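Side-chain contacts in hemoglobin (Mustelus griseus, PDB 1GCV), which carries oxygen on its heme iron from the gills to the peripheral tissues as part of an alpha2beta2 tetramer: residues V73-L76 with H77-L80; L113-S117 with P118-C122. All coordinates share one frame; numbering follows the deposited sequence.

Both contacts are local, each formed where a loop turns into a helix, and their centres lie about 24 Å apart with no touch between them. Interaction 1 (73-76 with 77-80) starts the short helix 76-79 and is a surface contact that no other protein chain of the assembly reaches; it combines an aspartate-serine hydroxyl bond with a leucine pair turned inward. Interaction 2 (113-117 with 118-122) starts the long helix 118-135 and is partly buried, combining a slid aromatic pair with a glutamate-threonine bond beside a neighbouring chain of the tetramer. Helix 118-135 links them: it carries part of interaction 2 and, further along, packs on the leucines of interaction 1.

Interaction 1 of 2, residues V73-L76 with H77-L80; sequences VDDL and HSHL
A helix start on the protein surface joins Asp75, at the N-cap, to Ser78 three residues on, in the turn between helices 53-71 and 81-91. Asp75 CG lies anti to its own backbone N (chi1 -174°), which swings the carboxylate across to the serine. There Ser78 OG sits 2.5 Å from Asp75 OD2 and 2.8 Å from Asp75 OD1; the hydroxyl has both carboxylate oxygens within reach. One turn of backbone follows: His79 N donates to Asp75 O at 3.2 Å, and Leu80 N to Leu76 O at 3.0 Å, the latter the straighter bond at 162°. This one-turn helix belongs to the EF corner of the globin fold, the link that leads from the distal to the proximal side of the heme. On its inner side Leu76 and Leu80 lie side by side and point the same way, Leu76 CD2 meeting Leu80 CD1 at 3.7 Å. Leu76 also packs on Ala69 and Ala130, and buried Leu80 on Ile131, with its side chain about 6 Å from the heme. The His79 ring stacks on that of His72, while His77 NE2 makes a weak hydrogen bond to Arg138.

Interaction 2 of 2, residues L113-S117 with P118-C122; sequences LTEFS and PDTHC
The rings of Phe116 and His121 lie nearly parallel, their planes 23° apart, but are slid so far that they barely overlap, with centroids 5.4 Å apart. Phe116 CE2 comes within 4.0 Å of His121 CG, and Phe116 CZ within 3.9 Å of His121 CA, in both cases obliquely to the ring concerned. From the same side of the phenyl plane, but near CD1 and CE1 instead of CE2 and CZ, Thr120 CG2 approaches Phe116 CD1 to 3.9 Å, also obliquely. The phenyl group is buried, packed on Ile106, Leu109 and Ala110 of helix 98-112, and the methyl is brought to it because Thr120 CG2 stands anti to the backbone N. That leaves the hydroxyl on the other branch, where Thr120 OG1 donates to Glu115 OE1 at 2.7 Å, meeting the oxygen nearly along its C-O axis. The glutamate chain bends at chi2 (101°) to bring the carboxylate there. Ser117 is the N-cap of helix 118-135, the globin H helix, with Pro118 in the first turn. Ser117 O takes a straight bond from His121 N at 3.0 Å, with an angle of 171° at the hydrogen, and a weak one from Thr120 N. A neighbouring chain of the tetramer covers the contact: its Arg30 bonds His121 ND1 and Phe116 O, and its Lys33 forms a salt bridge with Asp119. Threonine thus serves two chemistries at once, methyl to phenyl and hydroxyl to carboxylate, while the bond of His121 ND1 to that arginine implies that this nitrogen acts as acceptor and the imidazole is probably neutral.

Interaction 1 of 2, residues V73-L76 with H77-L80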
ATOM      1  N   VAL A  73      21.053 -16.139  -1.124  1.00 32.71           N
ATOM      2  CA  VAL A  73      20.291 -15.600  -0.008  1.00 33.98           C
ATOM      3  C   VAL A  73      21.172 -15.121   1.143  1.00 37.88           C
ATOM      4  O   VAL A  73      20.743 -14.303   1.959  1.00 37.70           O
ATOM      5  CB  VAL A  73      19.279 -16.646   0.516  1.00 33.94           C
ATOM      6  CG1 VAL A  73      19.988 -17.688   1.363  1.00 32.72           C
ATOM      7  CG2 VAL A  73      18.181 -15.954   1.306  1.00 34.68           C
ATOM      8  N   ASP A  74      22.404 -15.624   1.203  1.00 41.22           N
ATOM      9  CA  ASP A  74      23.340 -15.248   2.265  1.00 41.75           C
ATOM     10  C   ASP A  74      23.916 -13.849   2.061  1.00 41.20           C
ATOM     11  O   ASP A  74      24.409 -13.223   3.001  1.00 38.40           O
ATOM     12  CB  ASP A  74      24.478 -16.267   2.348  1.00 43.84           C
ATOM     13  CG  ASP A  74      24.049 -17.562   3.009  1.00 48.42           C
ATOM     14  OD1 ASP A  74      23.385 -17.491   4.070  1.00 46.69           O
ATOM     15  OD2 ASP A  74      24.374 -18.643   2.467  1.00 47.94           O
ATOM     16  N   ASP A  75      23.858 -13.366   0.826  1.00 38.80           N
ATOM     17  CA  ASP A  75      24.359 -12.039   0.512  1.00 37.54           C
ATOM     18  C   ASP A  75      23.445 -11.385  -0.515  1.00 35.69           C
ATOM     19  O   ASP A  75      23.871 -11.092  -1.635  1.00 35.10           O
ATOM     20  CB  ASP A  75      25.781 -12.123  -0.039  1.00 39.56           C
ATOM     21  CG  ASP A  75      26.400 -10.753  -0.257  1.00 46.02           C
ATOM     22  OD1 ASP A  75      27.239 -10.623  -1.175  1.00 50.30           O
ATOM     23  OD2 ASP A  75      26.045  -9.807   0.486  1.00 46.76           O
ATOM     24  N   LEU A  76      22.192 -11.157  -0.132  1.00 32.45           N
ATOM     25  CA  LEU A  76      21.218 -10.550  -1.035  1.00 32.88           C
ATOM     26  C   LEU A  76      21.560  -9.113  -1.443  1.00 33.86           C
ATOM     27  O   LEU A  76      21.389  -8.744  -2.604  1.00 36.74           O
ATOM     28  CB  LEU A  76      19.815 -10.591  -0.412  1.00 27.23           C
ATOM     29  CG  LEU A  76      18.863 -11.713  -0.850  1.00 28.95           C
ATOM     30  CD1 LEU A  76      17.444 -11.363  -0.441  1.00 29.26           C
ATOM     31  CD2 LEU A  76      18.934 -11.910  -2.353  1.00 25.37           C
ATOM     32  N   HIS A  77      22.051  -8.308  -0.503  1.00 35.72           N
ATOM     33  CA  HIS A  77      22.385  -6.913  -0.798  1.00 36.50           C
ATOM     34  C   HIS A  77      23.449  -6.683  -1.875  1.00 36.45           C
ATOM     35  O   HIS A  77      23.278  -5.818  -2.733  1.00 39.07           O
ATOM     36  CB  HIS A  77      22.810  -6.179   0.476  1.00 40.37           C
ATOM     37  CG  HIS A  77      22.816  -4.689   0.333  1.00 49.23           C
ATOM     38  ND1 HIS A  77      21.860  -3.879   0.912  1.00 54.39           N
ATOM     39  CD2 HIS A  77      23.649  -3.860  -0.342  1.00 49.90           C
ATOM     40  CE1 HIS A  77      22.104  -2.619   0.600  1.00 55.63           C
ATOM     41  NE2 HIS A  77      23.184  -2.581  -0.160  1.00 54.79           N
ATOM     42  N   SER A  78      24.545  -7.434  -1.830  1.00 35.06           N
ATOM     43  CA  SER A  78      25.607  -7.271  -2.819  1.00 32.33           C
ATOM     44  C   SER A  78      25.247  -7.961  -4.121  1.00 29.46           C
ATOM     45  O   SER A  78      25.681  -7.545  -5.192  1.00 29.87           O
ATOM     46  CB  SER A  78      26.927  -7.842  -2.296  1.00 33.56           C
ATOM     47  OG  SER A  78      26.937  -7.876  -0.880  1.00 43.34           O
ATOM     48  N   HIS A  79      24.444  -9.014  -4.028  1.00 28.06           N
ATOM     49  CA  HIS A  79      24.041  -9.762  -5.215  1.00 28.92           C
ATOM     50  C   HIS A  79      23.015  -9.043  -6.102  1.00 27.98           C
ATOM     51  O   HIS A  79      23.129  -9.071  -7.331  1.00 27.46           O
ATOM     52  CB  HIS A  79      23.491 -11.133  -4.811  1.00 30.16           C
ATOM     53  CG  HIS A  79      22.794 -11.850  -5.924  1.00 32.17           C
ATOM     54  ND1 HIS A  79      23.473 -12.489  -6.938  1.00 32.35           N
ATOM     55  CD2 HIS A  79      21.476 -12.006  -6.197  1.00 33.70           C
ATOM     56  CE1 HIS A  79      22.605 -13.009  -7.788  1.00 35.77           C
ATOM     57  NE2 HIS A  79      21.387 -12.729  -7.362  1.00 34.74           N
ATOM     58  N   LEU A  80      22.020  -8.404  -5.487  1.00 26.05           N
ATOM     59  CA  LEU A  80      20.981  -7.704  -6.247  1.00 25.99           C
ATOM     60  C   LEU A  80      21.296  -6.232  -6.520  1.00 27.49           C
ATOM     61  O   LEU A  80      20.461  -5.506  -7.057  1.00 27.53           O
ATOM     62  CB  LEU A  80      19.636  -7.803  -5.516  1.00 24.30           C
ATOM     63  CG  LEU A  80      18.902  -9.148  -5.537  1.00 21.87           C
ATOM     64  CD1 LEU A  80      17.762  -9.110  -4.527  1.00 20.26           C
ATOM     65  CD2 LEU A  80      18.377  -9.437  -6.935  1.00 20.23           C
TER

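Interaction 2 of 2, residues L113-S117 with P118-C122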
ATOM      1  N   LEU A 113       2.818 -25.912  -7.538  1.00 33.81           N
ATOM      2  CA  LEU A 113       3.355 -26.750  -6.470  1.00 34.16           C
ATOM      3  C   LEU A 113       2.344 -27.754  -5.907  1.00 36.32           C
ATOM      4  O   LEU A 113       1.167 -27.434  -5.703  1.00 34.80           O
ATOM      5  CB  LEU A 113       3.892 -25.869  -5.341  1.00 30.68           C
ATOM      6  CG  LEU A 113       5.369 -25.477  -5.413  1.00 29.56           C
ATOM      7  CD1 LEU A 113       5.814 -25.301  -6.855  1.00 33.25           C
ATOM      8  CD2 LEU A 113       5.572 -24.196  -4.635  1.00 31.89           C
ATOM      9  N   THR A 114       2.820 -28.976  -5.668  1.00 38.92           N
ATOM     10  CA  THR A 114       1.991 -30.046  -5.123  1.00 40.73           C
ATOM     11  C   THR A 114       1.656 -29.691  -3.684  1.00 38.99           C
ATOM     12  O   THR A 114       0.525 -29.861  -3.243  1.00 38.09           O
ATOM     13  CB  THR A 114       2.731 -31.410  -5.143  1.00 44.72           C
ATOM     14  OG1 THR A 114       4.131 -31.208  -4.906  1.00 49.25           O
ATOM     15  CG2 THR A 114       2.547 -32.097  -6.489  1.00 46.96           C
ATOM     16  N   GLU A 115       2.651 -29.192  -2.958  1.00 37.56           N
ATOM     17  CA  GLU A 115       2.450 -28.796  -1.575  1.00 38.47           C
ATOM     18  C   GLU A 115       2.817 -27.324  -1.384  1.00 34.87           C
ATOM     19  O   GLU A 115       3.919 -26.893  -1.726  1.00 33.81           O
ATOM     20  CB  GLU A 115       3.278 -29.691  -0.635  1.00 43.05           C
ATOM     21  CG  GLU A 115       4.655 -29.147  -0.249  1.00 52.56           C
ATOM     22  CD  GLU A 115       4.679 -28.529   1.146  1.00 56.67           C
ATOM     23  OE1 GLU A 115       5.025 -27.332   1.267  1.00 54.44           O
ATOM     24  OE2 GLU A 115       4.352 -29.242   2.121  1.00 59.04           O
ATOM     25  N   PHE A 116       1.868 -26.552  -0.864  1.00 32.44           N
ATOM     26  CA  PHE A 116       2.086 -25.135  -0.601  1.00 26.81           C
ATOM     27  C   PHE A 116       1.443 -24.783   0.731  1.00 24.42           C
ATOM     28  O   PHE A 116       0.452 -24.054   0.797  1.00 25.46           O
ATOM     29  CB  PHE A 116       1.497 -24.269  -1.718  1.00 27.29           C
ATOM     30  CG  PHE A 116       2.096 -22.888  -1.787  1.00 26.44           C
ATOM     31  CD1 PHE A 116       3.468 -22.719  -1.999  1.00 25.02           C
ATOM     32  CD2 PHE A 116       1.302 -21.759  -1.607  1.00 24.44           C
ATOM     33  CE1 PHE A 116       4.041 -21.448  -2.028  1.00 21.08           C
ATOM     34  CE2 PHE A 116       1.867 -20.480  -1.634  1.00 23.69           C
ATOM     35  CZ  PHE A 116       3.240 -20.328  -1.845  1.00 22.29           C
ATOM     36  N   SER A 117       2.024 -25.323   1.794  1.00 21.87           N
ATOM     37  CA  SER A 117       1.535 -25.105   3.144  1.00 23.00           C
ATOM     38  C   SER A 117       1.932 -23.726   3.648  1.00 22.65           C
ATOM     39  O   SER A 117       2.850 -23.099   3.113  1.00 20.68           O
ATOM     40  CB  SER A 117       2.128 -26.150   4.079  1.00 22.23           C
ATOM     41  OG  SER A 117       3.524 -25.937   4.214  1.00 24.79           O
ATOM     42  N   PRO A 118       1.236 -23.234   4.682  1.00 20.75           N
ATOM     43  CA  PRO A 118       1.522 -21.923   5.269  1.00 20.78           C
ATOM     44  C   PRO A 118       3.014 -21.685   5.546  1.00 20.50           C
ATOM     45  O   PRO A 118       3.509 -20.569   5.402  1.00 20.47           O
ATOM     46  CB  PRO A 118       0.688 -21.927   6.543  1.00 19.39           C
ATOM     47  CG  PRO A 118      -0.473 -22.782   6.195  1.00 18.08           C
ATOM     48  CD  PRO A 118       0.087 -23.881   5.338  1.00 20.36           C
ATOM     49  N   ASP A 119       3.727 -22.736   5.933  1.00 21.77           N
ATOM     50  CA  ASP A 119       5.154 -22.628   6.233  1.00 26.04           C
ATOM     51  C   ASP A 119       6.006 -22.333   4.995  1.00 24.01           C
ATOM     52  O   ASP A 119       6.933 -21.524   5.047  1.00 20.65           O
ATOM     53  CB  ASP A 119       5.646 -23.916   6.901  1.00 34.31           C
ATOM     54  CG  ASP A 119       5.588 -23.843   8.415  1.00 40.79           C
ATOM     55  OD1 ASP A 119       4.572 -24.281   8.994  1.00 44.04           O
ATOM     56  OD2 ASP A 119       6.559 -23.344   9.022  1.00 51.18           O
ATOM     57  N   THR A 120       5.694 -23.005   3.891  1.00 23.57           N
ATOM     58  CA  THR A 120       6.412 -22.814   2.634  1.00 21.48           C
ATOM     59  C   THR A 120       6.096 -21.412   2.117  1.00 19.35           C
ATOM     60  O   THR A 120       6.974 -20.693   1.637  1.00 19.68           O
ATOM     61  CB  THR A 120       5.972 -23.877   1.599  1.00 21.62           C
ATOM     62  OG1 THR A 120       6.394 -25.171   2.046  1.00 21.66           O
ATOM     63  CG2 THR A 120       6.576 -23.596   0.233  1.00 22.21           C
ATOM     64  N   HIS A 121       4.823 -21.045   2.237  1.00 19.77           N
ATOM     65  CA  HIS A 121       4.297 -19.745   1.835  1.00 18.07           C
ATOM     66  C   HIS A 121       5.066 -18.655   2.577  1.00 16.50           C
ATOM     67  O   HIS A 121       5.556 -17.696   1.986  1.00 15.57           O
ATOM     68  CB  HIS A 121       2.805 -19.686   2.205  1.00 17.89           C
ATOM     69  CG  HIS A 121       2.096 -18.442   1.759  1.00 16.98           C
ATOM     70  ND1 HIS A 121       0.728 -18.392   1.596  1.00 17.06           N
ATOM     71  CD2 HIS A 121       2.553 -17.197   1.483  1.00 16.67           C
ATOM     72  CE1 HIS A 121       0.373 -17.170   1.241  1.00 19.01           C
ATOM     73  NE2 HIS A 121       1.461 -16.424   1.166  1.00 13.40           N
ATOM     74  N   CYS A 122       5.169 -18.813   3.887  1.00 17.67           N
ATOM     75  CA  CYS A 122       5.877 -17.851   4.704  1.00 18.55           C
ATOM     76  C   CYS A 122       7.349 -17.710   4.285  1.00 19.37           C
ATOM     77  O   CYS A 122       7.852 -16.592   4.162  1.00 19.40           O
ATOM     78  CB  CYS A 122       5.773 -18.263   6.169  1.00 18.71           C
ATOM     79  SG  CYS A 122       6.230 -16.967   7.295  1.00 29.37           S
TER